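Long-range contacts in Low molecular weight protein-tyrosine-phosphatase YfkJ (Bacillus subtilis, PDB 4ETM), which dephosphorylates phosphotyrosine-containing proteins as a low molecular weight tyrosine phosphatase and takes part in resistance to ethanol stress: residues 37-42 / 162-167; 89-94 / 111-116; 103-108 / 126-131. One frame throughout, in Å; residues are numbered along the deposited sequence.

The three contacts differ in depth and in chemistry. Interaction 1 is a buried, wholly apolar packing of helix 31-45 on helix 149-170. Interaction 2, partly buried, lies on the opposite side of the chain's centre, where a loop entering helix 93-98 meets helix 107-117 through a methionine and an exposed glutamate. Interaction 3 mixes backbone hydrogen bonds and a bridging water with apolar packing; a salt bridge lies inside 126-131, while D106 and M105 reach the active site. Interactions 2 and 3 share helix 107-117, and both reach the second subunit. Interactions 1 and 3 touch directly, with Y131 and I103 packed on L163, whereas interactions 1 and 2 stay about 11 Å apart at their nearest atoms.

Interaction 1 of 3, residues 37-42 / 162-167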
ATOM      1  N   ALA A  37     -21.405  -1.790   6.780  1.00 16.57           N
ATOM      2  CA  ALA A  37     -22.826  -1.524   6.976  1.00 15.16           C
ATOM      3  C   ALA A  37     -23.542  -1.319   5.653  1.00 14.50           C
ATOM      4  O   ALA A  37     -24.628  -1.855   5.438  1.00 18.47           O
ATOM      5  CB  ALA A  37     -23.007  -0.310   7.863  1.00 19.91           C
ATOM      6  N   ILE A  38     -22.944  -0.530   4.765  1.00 17.32           N
ATOM      7  CA  ILE A  38     -23.570  -0.245   3.477  1.00 14.37           C
ATOM      8  C   ILE A  38     -23.664  -1.501   2.624  1.00 22.34           C
ATOM      9  O   ILE A  38     -24.710  -1.798   2.053  1.00 24.33           O
ATOM     10  CB  ILE A  38     -22.798   0.854   2.713  1.00 16.36           C
ATOM     11  CG1 ILE A  38     -23.065   2.211   3.357  1.00 17.31           C
ATOM     12  CG2 ILE A  38     -23.197   0.880   1.244  1.00 21.22           C
ATOM     13  CD1 ILE A  38     -22.319   3.352   2.682  1.00 19.98           C
ATOM     14  N   PHE A  39     -22.568  -2.246   2.552  1.00 19.88           N
ATOM     15  CA  PHE A  39     -22.539  -3.466   1.759  1.00 19.46           C
ATOM     16  C   PHE A  39     -23.549  -4.478   2.274  1.00 18.97           C
ATOM     17  O   PHE A  39     -24.220  -5.158   1.488  1.00 19.84           O
ATOM     18  CB  PHE A  39     -21.136  -4.066   1.774  1.00 18.40           C
ATOM     19  CG  PHE A  39     -21.037  -5.361   1.059  1.00 15.87           C
ATOM     20  CD1 PHE A  39     -20.781  -5.400  -0.301  1.00 14.76           C
ATOM     21  CD2 PHE A  39     -21.198  -6.552   1.743  1.00 17.45           C
ATOM     22  CE1 PHE A  39     -20.683  -6.605  -0.957  1.00 19.94           C
ATOM     23  CE2 PHE A  39     -21.107  -7.759   1.089  1.00 23.83           C
ATOM     24  CZ  PHE A  39     -20.839  -7.784  -0.256  1.00 18.02           C
ATOM     25  N   ARG A  40     -23.653  -4.588   3.596  1.00 18.78           N
ATOM     26  CA  ARG A  40     -24.619  -5.503   4.205  1.00 19.01           C
ATOM     27  C   ARG A  40     -26.032  -5.124   3.783  1.00 22.43           C
ATOM     28  O   ARG A  40     -26.839  -5.997   3.450  1.00 25.37           O
ATOM     29  CB  ARG A  40     -24.488  -5.493   5.729  1.00 25.72           C
ATOM     30  CG  ARG A  40     -25.697  -6.051   6.459  1.00 33.32           C
ATOM     31  CD  ARG A  40     -25.323  -6.681   7.793  1.00 34.78           C
ATOM     32  NE  ARG A  40     -24.630  -5.757   8.675  1.00 40.00           N
ATOM     33  CZ  ARG A  40     -23.370  -5.894   9.083  1.00 31.48           C
ATOM     34  NH1 ARG A  40     -22.637  -6.937   8.718  1.00 31.21           N
ATOM     35  NH2 ARG A  40     -22.851  -4.985   9.881  1.00 25.13           N
ATOM     36  N   ASP A  41     -26.319  -3.826   3.790  1.00 21.94           N
ATOM     37  CA  ASP A  41     -27.623  -3.315   3.388  1.00 23.63           C
ATOM     38  C   ASP A  41     -27.943  -3.634   1.929  1.00 22.57           C
ATOM     39  O   ASP A  41     -29.064  -4.053   1.606  1.00 25.89           O
ATOM     40  CB  ASP A  41     -27.695  -1.803   3.625  1.00 22.86           C
ATOM     41  CG  ASP A  41     -29.072  -1.241   3.353  1.00 29.96           C
ATOM     42  OD1 ASP A  41     -29.996  -1.550   4.137  1.00 36.45           O
ATOM     43  OD2 ASP A  41     -29.231  -0.488   2.363  1.00 33.80           O
ATOM     44  N   LEU A  42     -26.968  -3.423   1.049  1.00 22.03           N
ATOM     45  CA  LEU A  42     -27.123  -3.751  -0.364  1.00 21.99           C
ATOM     46  C   LEU A  42     -27.390  -5.238  -0.576  1.00 22.41           C
ATOM     47  O   LEU A  42     -28.282  -5.603  -1.339  1.00 25.01           O
ATOM     48  CB  LEU A  42     -25.904  -3.327  -1.180  1.00 21.06           C
ATOM     49  CG  LEU A  42     -25.650  -1.822  -1.282  1.00 27.69           C
ATOM     50  CD1 LEU A  42     -24.504  -1.529  -2.255  1.00 19.50           C
ATOM     51  CD2 LEU A  42     -26.914  -1.104  -1.709  1.00 26.16           C
ATOM     52  N   GLN A 162     -20.750  -1.951  -7.031  1.00 23.22           N
ATOM     53  CA  GLN A 162     -19.991  -2.668  -8.051  1.00 20.59           C
ATOM     54  C   GLN A 162     -19.409  -3.954  -7.487  1.00 21.00           C
ATOM     55  O   GLN A 162     -19.412  -4.986  -8.153  1.00 25.34           O
ATOM     56  CB  GLN A 162     -18.858  -1.794  -8.590  1.00 25.55           C
ATOM     57  CG  GLN A 162     -19.346  -0.560  -9.301  1.00 33.02           C
ATOM     58  CD  GLN A 162     -20.246  -0.912 -10.448  1.00 38.59           C
ATOM     59  OE1 GLN A 162     -20.068  -1.949 -11.086  1.00 32.52           O
ATOM     60  NE2 GLN A 162     -21.232  -0.063 -10.714  1.00 40.37           N
ATOM     61  N   LEU A 163     -18.890  -3.877  -6.263  1.00 23.39           N
ATOM     62  CA  LEU A 163     -18.338  -5.053  -5.594  1.00 18.58           C
ATOM     63  C   LEU A 163     -19.377  -6.158  -5.496  1.00 19.45           C
ATOM     64  O   LEU A 163     -19.120  -7.289  -5.904  1.00 20.49           O
ATOM     65  CB  LEU A 163     -17.842  -4.705  -4.184  1.00 17.40           C
ATOM     66  CG  LEU A 163     -17.423  -5.933  -3.355  1.00 17.45           C
ATOM     67  CD1 LEU A 163     -16.278  -6.708  -4.001  1.00 17.93           C
ATOM     68  CD2 LEU A 163     -17.049  -5.505  -1.939  1.00 16.57           C
ATOM     69  N   LEU A 164     -20.555  -5.826  -4.970  1.00 19.62           N
ATOM     70  CA  LEU A 164     -21.644  -6.801  -4.868  1.00 20.74           C
ATOM     71  C   LEU A 164     -22.009  -7.417  -6.227  1.00 22.12           C
ATOM     72  O   LEU A 164     -22.240  -8.622  -6.316  1.00 23.16           O
ATOM     73  CB  LEU A 164     -22.874  -6.189  -4.190  1.00 21.04           C
ATOM     74  CG  LEU A 164     -24.111  -7.087  -4.043  1.00 25.37           C
ATOM     75  CD1 LEU A 164     -23.770  -8.420  -3.377  1.00 22.62           C
ATOM     76  CD2 LEU A 164     -25.193  -6.359  -3.249  1.00 28.45           C
ATOM     77  N   ALA A 165     -22.036  -6.601  -7.279  1.00 22.52           N
ATOM     78  CA  ALA A 165     -22.348  -7.100  -8.622  1.00 24.05           C
ATOM     79  C   ALA A 165     -21.282  -8.072  -9.129  1.00 24.15           C
ATOM     80  O   ALA A 165     -21.599  -9.076  -9.774  1.00 30.05           O
ATOM     81  CB  ALA A 165     -22.524  -5.938  -9.603  1.00 26.28           C
ATOM     82  N   SER A 166     -20.023  -7.761  -8.826  1.00 23.00           N
ATOM     83  CA  SER A 166     -18.879  -8.580  -9.216  1.00 23.22           C
ATOM     84  C   SER A 166     -18.949  -9.928  -8.503  1.00 23.41           C
ATOM     85  O   SER A 166     -18.709 -10.977  -9.102  1.00 24.47           O
ATOM     86  CB  SER A 166     -17.570  -7.853  -8.875  1.00 24.86           C
ATOM     87  OG  SER A 166     -16.444  -8.686  -9.086  1.00 31.33           O
ATOM     88  N   ILE A 167     -19.293  -9.897  -7.221  1.00 22.59           N
ATOM     89  CA  ILE A 167     -19.457 -11.127  -6.457  1.00 23.87           C
ATOM     90  C   ILE A 167     -20.642 -11.947  -6.976  1.00 30.07           C
ATOM     91  O   ILE A 167     -20.551 -13.172  -7.090  1.00 31.90           O
ATOM     92  CB  ILE A 167     -19.622 -10.841  -4.952  1.00 22.09           C
ATOM     93  CG1 ILE A 167     -18.412 -10.066  -4.426  1.00 23.10           C
ATOM     94  CG2 ILE A 167     -19.781 -12.127  -4.181  1.00 22.85           C
ATOM     95  CD1 ILE A 167     -18.515  -9.635  -2.978  1.00 20.13           C
TER
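F39 meets L163, L164 and I167 with its CG set anti to the backbone N (chi1 176°), and the end of its side chain comes nearer to 162-167 than its CB does. In L164, too, CG is anti to N (chi1 179°); its CB touches F39, while the branch end CD2 lies on L42. The ring is touched along CD1, CE1 and CZ. CE1 of F39 touches two leucines, 3.9 Å from CD2 of L163 and 3.9 Å from CB of L164. One atom further round, F39 CZ meets the terminal methyl CD1 of I167 at 4.0 Å. The side chain of L163 crosses that of F39 at about a right angle, while L164 and I167 approach it on a slant. One turn on, L42 adds a smaller second patch: CD2 of L164 sits 3.7 Å from L42 CB and 3.6 Å from L42 C, so this methyl packs on backbone as well as side chain. The two helix segments run with their N-to-C directions 50° apart, and their axes come no closer than 10.5 Å, a gap bridged by side chains. Further cover for F39 comes from strands 19-25 and 52-58, including F23, whose ring makes an edge-to-face pair with it. The contact thus joins two helices that pack on the same face of the central sheet. Carbon meets carbon at nearly every point, without a hydrogen bond or ion pair between the segments, which implies that van der Waals contact and the exclusion of water hold it together.

Interaction 2 of 3, residues 89-94 / 111-116; sequences RQVSEQ and GSLRSM
L113, the first residue of 111-116 to touch the other segment, reaches V91 with its methyl CD2. CD2 of L113 lies 4.1 Å from V91 CG1 and equally far from CG2, so it faces both branches of the valine, and the two side chains cross at about a right angle. The residues flanking L113 engage the second subunit instead: OG of S112 bonds to G111 O there, and R114 NE pairs with E108 of that subunit. M116, one turn after L113, carries most of the contact. Its CG is anti to the backbone N (chi1 174°) and chi2 is likewise extended, which sends the sulfur across to 89-94; the bend at chi3 (-39°) then turns CE onto V91. There M116 CE meets V91 CG1 at 3.5 Å, while M116 SD rests 3.7 Å from S92 C. Nearer the backbone, M116 CG lies 3.9 Å from E93 CG, the two chains sliding past each other in opposite directions. The extended glutamate brings E93 OE1 to 3.3 Å from M116 O. Both are acceptors, so this approach is no bond and would, if anything, be mildly repulsive; E93 is exposed, so solvent could screen it. V91 also packs on L22 and A57 of the central sheet, and its backbone is hydrogen-bonded to G58. Helix 107-117 therefore has one side at the subunit interface while L113 and M116 close against the loop leading into helix 93-98, an arrangement of helix and loop flanking the parallel sheet of the low molecular weight phosphatase fold.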
ATOM      1  N   ARG A  89     -11.789  -3.471  15.440  1.00 12.20           N
ATOM      2  CA  ARG A  89     -10.840  -4.540  15.728  1.00 12.22           C
ATOM      3  C   ARG A  89      -9.688  -4.462  14.747  1.00 15.63           C
ATOM      4  O   ARG A  89      -9.806  -3.847  13.684  1.00 17.71           O
ATOM      5  CB  ARG A  89     -11.505  -5.916  15.659  1.00 16.35           C
ATOM      6  CG  ARG A  89     -11.628  -6.512  14.257  1.00 18.11           C
ATOM      7  CD  ARG A  89     -12.295  -7.889  14.340  1.00 12.44           C
ATOM      8  NE  ARG A  89     -12.592  -8.483  13.041  1.00 17.53           N
ATOM      9  CZ  ARG A  89     -11.725  -9.206  12.338  1.00 19.48           C
ATOM     10  NH1 ARG A  89     -10.491  -9.420  12.799  1.00 16.99           N
ATOM     11  NH2 ARG A  89     -12.089  -9.708  11.172  1.00 17.83           N
ATOM     12  N   GLN A  90      -8.567  -5.069  15.108  1.00 12.10           N
ATOM     13  CA  GLN A  90      -7.377  -5.010  14.286  1.00 12.96           C
ATOM     14  C   GLN A  90      -7.268  -6.309  13.504  1.00 12.99           C
ATOM     15  O   GLN A  90      -7.441  -7.385  14.059  1.00 15.32           O
ATOM     16  CB  GLN A  90      -6.141  -4.818  15.162  1.00 13.85           C
ATOM     17  CG  GLN A  90      -4.830  -4.682  14.400  1.00 13.02           C
ATOM     18  CD  GLN A  90      -3.697  -4.220  15.293  1.00 15.06           C
ATOM     19  OE1 GLN A  90      -3.629  -4.581  16.469  1.00 22.97           O
ATOM     20  NE2 GLN A  90      -2.801  -3.423  14.746  1.00 16.09           N
ATOM     21  N   VAL A  91      -6.979  -6.200  12.217  1.00 12.21           N
ATOM     22  CA  VAL A  91      -6.852  -7.370  11.363  1.00 11.58           C
ATOM     23  C   VAL A  91      -5.667  -8.247  11.785  1.00 16.31           C
ATOM     24  O   VAL A  91      -4.672  -7.763  12.314  1.00 18.01           O
ATOM     25  CB  VAL A  91      -6.695  -6.944   9.900  1.00 15.38           C
ATOM     26  CG1 VAL A  91      -5.330  -6.299   9.683  1.00 17.02           C
ATOM     27  CG2 VAL A  91      -6.921  -8.126   8.965  1.00 17.49           C
ATOM     28  N   SER A  92      -5.797  -9.546  11.557  1.00 18.55           N
ATOM     29  CA  SER A  92      -4.740 -10.482  11.904  1.00 20.18           C
ATOM     30  C   SER A  92      -4.489 -11.419  10.737  1.00 19.47           C
ATOM     31  O   SER A  92      -5.264 -11.449   9.770  1.00 19.65           O
ATOM     32  CB  SER A  92      -5.114 -11.271  13.151  1.00 27.93           C
ATOM     33  OG  SER A  92      -6.263 -12.054  12.923  1.00 27.73           O
ATOM     34  N   GLU A  93      -3.397 -12.174  10.831  1.00 28.62           N
ATOM     35  CA  GLU A  93      -3.033 -13.140   9.798  1.00 31.59           C
ATOM     36  C   GLU A  93      -4.153 -14.124   9.501  1.00 29.08           C
ATOM     37  O   GLU A  93      -4.376 -14.490   8.348  1.00 32.59           O
ATOM     38  CB  GLU A  93      -1.775 -13.913  10.201  1.00 32.82           C
ATOM     39  CG  GLU A  93      -0.519 -13.065  10.284  1.00 37.53           C
ATOM     40  CD  GLU A  93       0.742 -13.906  10.254  1.00 48.61           C
ATOM     41  OE1 GLU A  93       1.849 -13.331  10.350  1.00 55.71           O
ATOM     42  OE2 GLU A  93       0.625 -15.142  10.126  1.00 50.07           O
ATOM     43  N   GLN A  94      -4.858 -14.558  10.542  1.00 26.84           N
ATOM     44  CA  GLN A  94      -5.919 -15.550  10.365  1.00 30.08           C
ATOM     45  C   GLN A  94      -7.081 -15.030   9.510  1.00 22.71           C
ATOM     46  O   GLN A  94      -7.758 -15.807   8.838  1.00 30.57           O
ATOM     47  CB  GLN A  94      -6.417 -16.065  11.720  1.00 31.69           C
ATOM     48  CG  GLN A  94      -7.305 -17.301  11.627  1.00 41.50           C
ATOM     49  CD  GLN A  94      -6.619 -18.457  10.915  1.00 45.54           C
ATOM     50  OE1 GLN A  94      -5.460 -18.776  11.197  1.00 48.21           O
ATOM     51  NE2 GLN A  94      -7.327 -19.082   9.977  1.00 43.28           N
ATOM     52  N   GLY A 111      -0.769  -2.564   1.057  1.00 12.52           N
ATOM     53  CA  GLY A 111       0.619  -2.773   1.410  1.00 14.48           C
ATOM     54  C   GLY A 111       0.785  -3.302   2.822  1.00 14.52           C
ATOM     55  O   GLY A 111       1.626  -4.166   3.066  1.00 17.54           O
ATOM     56  N   SER A 112      -0.015  -2.785   3.754  1.00 14.45           N
ATOM     57  CA  SER A 112       0.040  -3.269   5.128  1.00 14.08           C
ATOM     58  C   SER A 112      -0.361  -4.726   5.223  1.00 17.16           C
ATOM     59  O   SER A 112       0.266  -5.483   5.958  1.00 18.82           O
ATOM     60  CB  SER A 112      -0.837  -2.425   6.047  1.00 15.81           C
ATOM     61  OG  SER A 112      -0.359  -1.091   6.096  1.00 14.17           O
ATOM     62  N   LEU A 113      -1.401  -5.116   4.480  1.00 16.82           N
ATOM     63  CA  LEU A 113      -1.856  -6.501   4.489  1.00 15.39           C
ATOM     64  C   LEU A 113      -0.764  -7.388   3.878  1.00 16.70           C
ATOM     65  O   LEU A 113      -0.577  -8.527   4.293  1.00 22.16           O
ATOM     66  CB  LEU A 113      -3.201  -6.653   3.759  1.00 15.40           C
ATOM     67  CG  LEU A 113      -4.412  -5.997   4.440  1.00 12.92           C
ATOM     68  CD1 LEU A 113      -5.587  -5.832   3.485  1.00 14.70           C
ATOM     69  CD2 LEU A 113      -4.857  -6.776   5.668  1.00 16.18           C
ATOM     70  N   ARG A 114      -0.012  -6.839   2.930  1.00 16.50           N
ATOM     71  CA  ARG A 114       1.057  -7.607   2.278  1.00 18.36           C
ATOM     72  C   ARG A 114       2.219  -7.896   3.219  1.00 23.37           C
ATOM     73  O   ARG A 114       2.814  -8.970   3.174  1.00 28.15           O
ATOM     74  CB  ARG A 114       1.567  -6.874   1.035  1.00 19.45           C
ATOM     75  CG  ARG A 114       0.559  -6.732  -0.113  1.00 19.51           C
ATOM     76  CD  ARG A 114       1.289  -6.475  -1.435  1.00 23.60           C
ATOM     77  NE  ARG A 114       0.369  -6.125  -2.514  1.00 27.21           N
ATOM     78  CZ  ARG A 114      -0.413  -6.999  -3.143  1.00 38.99           C
ATOM     79  NH1 ARG A 114      -0.382  -8.283  -2.807  1.00 46.34           N
ATOM     80  NH2 ARG A 114      -1.231  -6.588  -4.108  1.00 35.90           N
ATOM     81  N   SER A 115       2.546  -6.915   4.051  1.00 21.36           N
ATOM     82  CA  SER A 115       3.553  -7.058   5.091  1.00 22.64           C
ATOM     83  C   SER A 115       3.128  -8.097   6.140  1.00 21.43           C
ATOM     84  O   SER A 115       3.966  -8.711   6.802  1.00 27.16           O
ATOM     85  CB  SER A 115       3.781  -5.693   5.764  1.00 34.70           C
ATOM     86  OG  SER A 115       4.827  -5.729   6.727  1.00 33.16           O
ATOM     87  N   MET A 116       1.824  -8.293   6.280  1.00 25.23           N
ATOM     88  CA  MET A 116       1.278  -9.178   7.308  1.00 20.56           C
ATOM     89  C   MET A 116       1.180 -10.623   6.829  1.00 23.19           C
ATOM     90  O   MET A 116       1.152 -11.547   7.627  1.00 26.51           O
ATOM     91  CB  MET A 116      -0.112  -8.678   7.707  1.00 19.37           C
ATOM     92  CG  MET A 116      -0.876  -9.563   8.666  1.00 32.64           C
ATOM     93  SD  MET A 116      -2.477  -8.812   8.958  1.00 56.47           S
ATOM     94  CE  MET A 116      -1.968  -7.098   9.006  1.00 16.85           C
TER

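Interaction 3 of 3, residues 103-108 / 126-131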
ATOM      1  N   ILE A 103     -11.221  -6.560   1.146  1.00 12.56           N
ATOM      2  CA  ILE A 103     -11.469  -5.354   0.379  1.00 13.88           C
ATOM      3  C   ILE A 103     -10.903  -4.154   1.141  1.00 14.51           C
ATOM      4  O   ILE A 103     -11.484  -3.711   2.138  1.00 12.09           O
ATOM      5  CB  ILE A 103     -12.987  -5.158   0.139  1.00 13.04           C
ATOM      6  CG1 ILE A 103     -13.596  -6.373  -0.570  1.00 15.56           C
ATOM      7  CG2 ILE A 103     -13.228  -3.916  -0.689  1.00 15.26           C
ATOM      8  CD1 ILE A 103     -12.868  -6.790  -1.831  1.00 22.78           C
ATOM      9  N   ALA A 104      -9.754  -3.658   0.678  1.00 12.86           N
ATOM     10  CA  ALA A 104      -9.049  -2.529   1.314  1.00 11.17           C
ATOM     11  C   ALA A 104      -9.548  -1.197   0.809  1.00 14.00           C
ATOM     12  O   ALA A 104      -9.994  -1.103  -0.322  1.00 13.17           O
ATOM     13  CB  ALA A 104      -7.579  -2.638   1.047  1.00 12.29           C
ATOM     14  N   MET A 105      -9.428  -0.152   1.627  1.00 14.39           N
ATOM     15  CA  MET A 105      -9.899   1.172   1.213  1.00 11.86           C
ATOM     16  C   MET A 105      -8.891   1.927   0.347  1.00 10.93           C
ATOM     17  O   MET A 105      -9.293   2.721  -0.514  1.00 12.33           O
ATOM     18  CB  MET A 105     -10.301   2.009   2.430  1.00  9.64           C
ATOM     19  CG  MET A 105     -11.447   1.392   3.209  1.00 11.27           C
ATOM     20  SD  MET A 105     -12.942   1.351   2.188  1.00 13.09           S
ATOM     21  CE  MET A 105     -13.386  -0.384   2.335  1.00 19.48           C
ATOM     22  N   ASP A 106      -7.601   1.689   0.584  1.00  9.79           N
ATOM     23  CA  ASP A 106      -6.550   2.342  -0.194  1.00 11.68           C
ATOM     24  C   ASP A 106      -5.279   1.508  -0.359  1.00 12.45           C
ATOM     25  O   ASP A 106      -5.166   0.383   0.170  1.00 12.18           O
ATOM     26  CB  ASP A 106      -6.229   3.735   0.367  1.00 13.34           C
ATOM     27  CG  ASP A 106      -5.623   3.697   1.758  1.00 11.43           C
ATOM     28  OD1 ASP A 106      -4.838   2.788   2.070  1.00 11.41           O
ATOM     29  OD2 ASP A 106      -5.905   4.610   2.552  1.00 14.29           O
ATOM     30  N   ALA A 107      -4.332   2.059  -1.114  1.00 11.01           N
ATOM     31  CA  ALA A 107      -3.142   1.321  -1.500  1.00 11.63           C
ATOM     32  C   ALA A 107      -2.275   1.062  -0.277  1.00 10.38           C
ATOM     33  O   ALA A 107      -1.696  -0.018  -0.136  1.00 11.09           O
ATOM     34  CB  ALA A 107      -2.361   2.073  -2.577  1.00 14.65           C
ATOM     35  N   GLU A 108      -2.193   2.034   0.624  1.00 10.39           N
ATOM     36  CA  GLU A 108      -1.459   1.785   1.867  1.00 11.65           C
ATOM     37  C   GLU A 108      -1.990   0.575   2.625  1.00 12.07           C
ATOM     38  O   GLU A 108      -1.209  -0.225   3.157  1.00 13.05           O
ATOM     39  CB  GLU A 108      -1.400   3.033   2.762  1.00 12.24           C
ATOM     40  CG  GLU A 108      -0.579   4.160   2.148  1.00 14.28           C
ATOM     41  CD  GLU A 108      -0.572   5.422   3.005  1.00 23.98           C
ATOM     42  OE1 GLU A 108      -1.396   5.517   3.935  1.00 29.39           O
ATOM     43  OE2 GLU A 108       0.249   6.324   2.747  1.00 21.83           O
ATOM     44  N   LYS A 126      -7.997  -6.836  -2.689  1.00 16.99           N
ATOM     45  CA  LYS A 126      -8.148  -5.782  -3.687  1.00 15.53           C
ATOM     46  C   LYS A 126      -8.686  -4.502  -3.039  1.00 14.47           C
ATOM     47  O   LYS A 126      -9.234  -4.553  -1.925  1.00 16.50           O
ATOM     48  CB  LYS A 126      -9.086  -6.236  -4.810  1.00 20.88           C
ATOM     49  CG  LYS A 126      -8.563  -7.416  -5.629  1.00 23.44           C
ATOM     50  CD  LYS A 126      -9.432  -7.658  -6.852  1.00 30.49           C
ATOM     51  CE  LYS A 126      -8.807  -8.666  -7.811  1.00 38.83           C
ATOM     52  NZ  LYS A 126      -8.641 -10.020  -7.201  1.00 43.59           N
ATOM     53  N   ARG A 127      -8.503  -3.356  -3.701  1.00 16.86           N
ATOM     54  CA  ARG A 127      -9.118  -2.109  -3.238  1.00 15.92           C
ATOM     55  C   ARG A 127     -10.597  -2.054  -3.630  1.00 18.97           C
ATOM     56  O   ARG A 127     -10.985  -2.571  -4.681  1.00 19.22           O
ATOM     57  CB  ARG A 127      -8.399  -0.876  -3.805  1.00 13.88           C
ATOM     58  CG  ARG A 127      -7.037  -0.613  -3.193  1.00 13.84           C
ATOM     59  CD  ARG A 127      -6.401   0.638  -3.790  1.00 14.97           C
ATOM     60  NE  ARG A 127      -6.214   0.524  -5.234  1.00 22.28           N
ATOM     61  CZ  ARG A 127      -5.507   1.389  -5.950  1.00 20.28           C
ATOM     62  NH1 ARG A 127      -4.934   2.426  -5.349  1.00 19.14           N
ATOM     63  NH2 ARG A 127      -5.366   1.221  -7.263  1.00 23.58           N
ATOM     64  N   LEU A 128     -11.411  -1.424  -2.786  1.00 14.41           N
ATOM     65  CA  LEU A 128     -12.837  -1.236  -3.089  1.00 12.69           C
ATOM     66  C   LEU A 128     -13.034  -0.614  -4.464  1.00 13.33           C
ATOM     67  O   LEU A 128     -13.834  -1.108  -5.264  1.00 16.19           O
ATOM     68  CB  LEU A 128     -13.508  -0.362  -2.033  1.00 11.86           C
ATOM     69  CG  LEU A 128     -15.005  -0.132  -2.235  1.00 13.61           C
ATOM     70  CD1 LEU A 128     -15.779  -1.454  -2.172  1.00 15.57           C
ATOM     71  CD2 LEU A 128     -15.497   0.874  -1.203  1.00 16.93           C
ATOM     72  N   LEU A 129     -12.310   0.465  -4.753  1.00 15.06           N
ATOM     73  CA  LEU A 129     -12.519   1.160  -6.023  1.00 14.28           C
ATOM     74  C   LEU A 129     -11.891   0.465  -7.246  1.00 18.23           C
ATOM     75  O   LEU A 129     -12.061   0.932  -8.377  1.00 17.59           O
ATOM     76  CB  LEU A 129     -12.090   2.625  -5.934  1.00 16.24           C
ATOM     77  CG  LEU A 129     -12.834   3.426  -4.867  1.00 14.62           C
ATOM     78  CD1 LEU A 129     -12.310   4.857  -4.844  1.00 17.60           C
ATOM     79  CD2 LEU A 129     -14.332   3.388  -5.153  1.00 15.42           C
ATOM     80  N   ASP A 130     -11.185  -0.647  -7.023  1.00 19.30           N
ATOM     81  CA  ASP A 130     -10.729  -1.513  -8.115  1.00 22.72           C
ATOM     82  C   ASP A 130     -11.961  -2.097  -8.827  1.00 22.83           C
ATOM     83  O   ASP A 130     -11.923  -2.413 -10.025  1.00 24.96           O
ATOM     84  CB  ASP A 130      -9.807  -2.651  -7.603  1.00 19.17           C
ATOM     85  CG  ASP A 130      -8.429  -2.154  -7.125  1.00 22.06           C
ATOM     86  OD1 ASP A 130      -8.069  -0.983  -7.374  1.00 27.05           O
ATOM     87  OD2 ASP A 130      -7.687  -2.956  -6.503  1.00 23.16           O
ATOM     88  N   TYR A 131     -13.069  -2.225  -8.094  1.00 21.95           N
ATOM     89  CA  TYR A 131     -14.298  -2.775  -8.666  1.00 21.55           C
ATOM     90  C   TYR A 131     -15.137  -1.761  -9.440  1.00 27.40           C
ATOM     91  O   TYR A 131     -16.042  -2.136 -10.184  1.00 28.46           O
ATOM     92  CB  TYR A 131     -15.150  -3.423  -7.584  1.00 20.19           C
ATOM     93  CG  TYR A 131     -14.499  -4.644  -6.993  1.00 22.75           C
ATOM     94  CD1 TYR A 131     -14.737  -5.908  -7.528  1.00 24.80           C
ATOM     95  CD2 TYR A 131     -13.612  -4.533  -5.934  1.00 18.88           C
ATOM     96  CE1 TYR A 131     -14.137  -7.030  -6.994  1.00 22.20           C
ATOM     97  CE2 TYR A 131     -13.013  -5.641  -5.399  1.00 24.33           C
ATOM     98  CZ  TYR A 131     -13.272  -6.885  -5.930  1.00 25.65           C
ATOM     99  OH  TYR A 131     -12.658  -7.991  -5.389  1.00 20.97           O
TER
HETATM  100  O   HOH W   1     -10.425   1.942  -2.998  1.00 12.68           O
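The beta-alpha-beta unit of strand 101-104, helix 107-117 and strand 125-127 closes here, with I103 and A104 paired in parallel to K126 and R127. A104 uses both backbone polar groups: its N donates to K126 O at 2.8 Å, and its O accepts L128 N at 2.9 Å. On the I103 face, I103 CG2 lies 3.8 Å from L128 CB, and I103 CD1 meets Y131 CE2 at 3.8 Å, the two side chains crossing obliquely. R127 turns to the other face, its CD 3.7 Å from A107 N. A bend at chi3 (-60°) carries R127 NE toward D130 OD1, a salt bridge of 3.2 Å, while D139 takes NH1. D130 OD2 also receives R127 N, from above the carboxylate plane, so D130 holds both the backbone N and the NE of R127. One water spans the strand ends, donating to M105 O and accepting from L129 N. D106 caps helix 107-117 through N109 N and pairs with the active-site R31, and M105 touches the nucleophile C25. A strand end leading into a capped helix beside the catalytic residues is typical of the carboxyl ends of the strands in a parallel alpha/beta sheet, where active sites commonly lie.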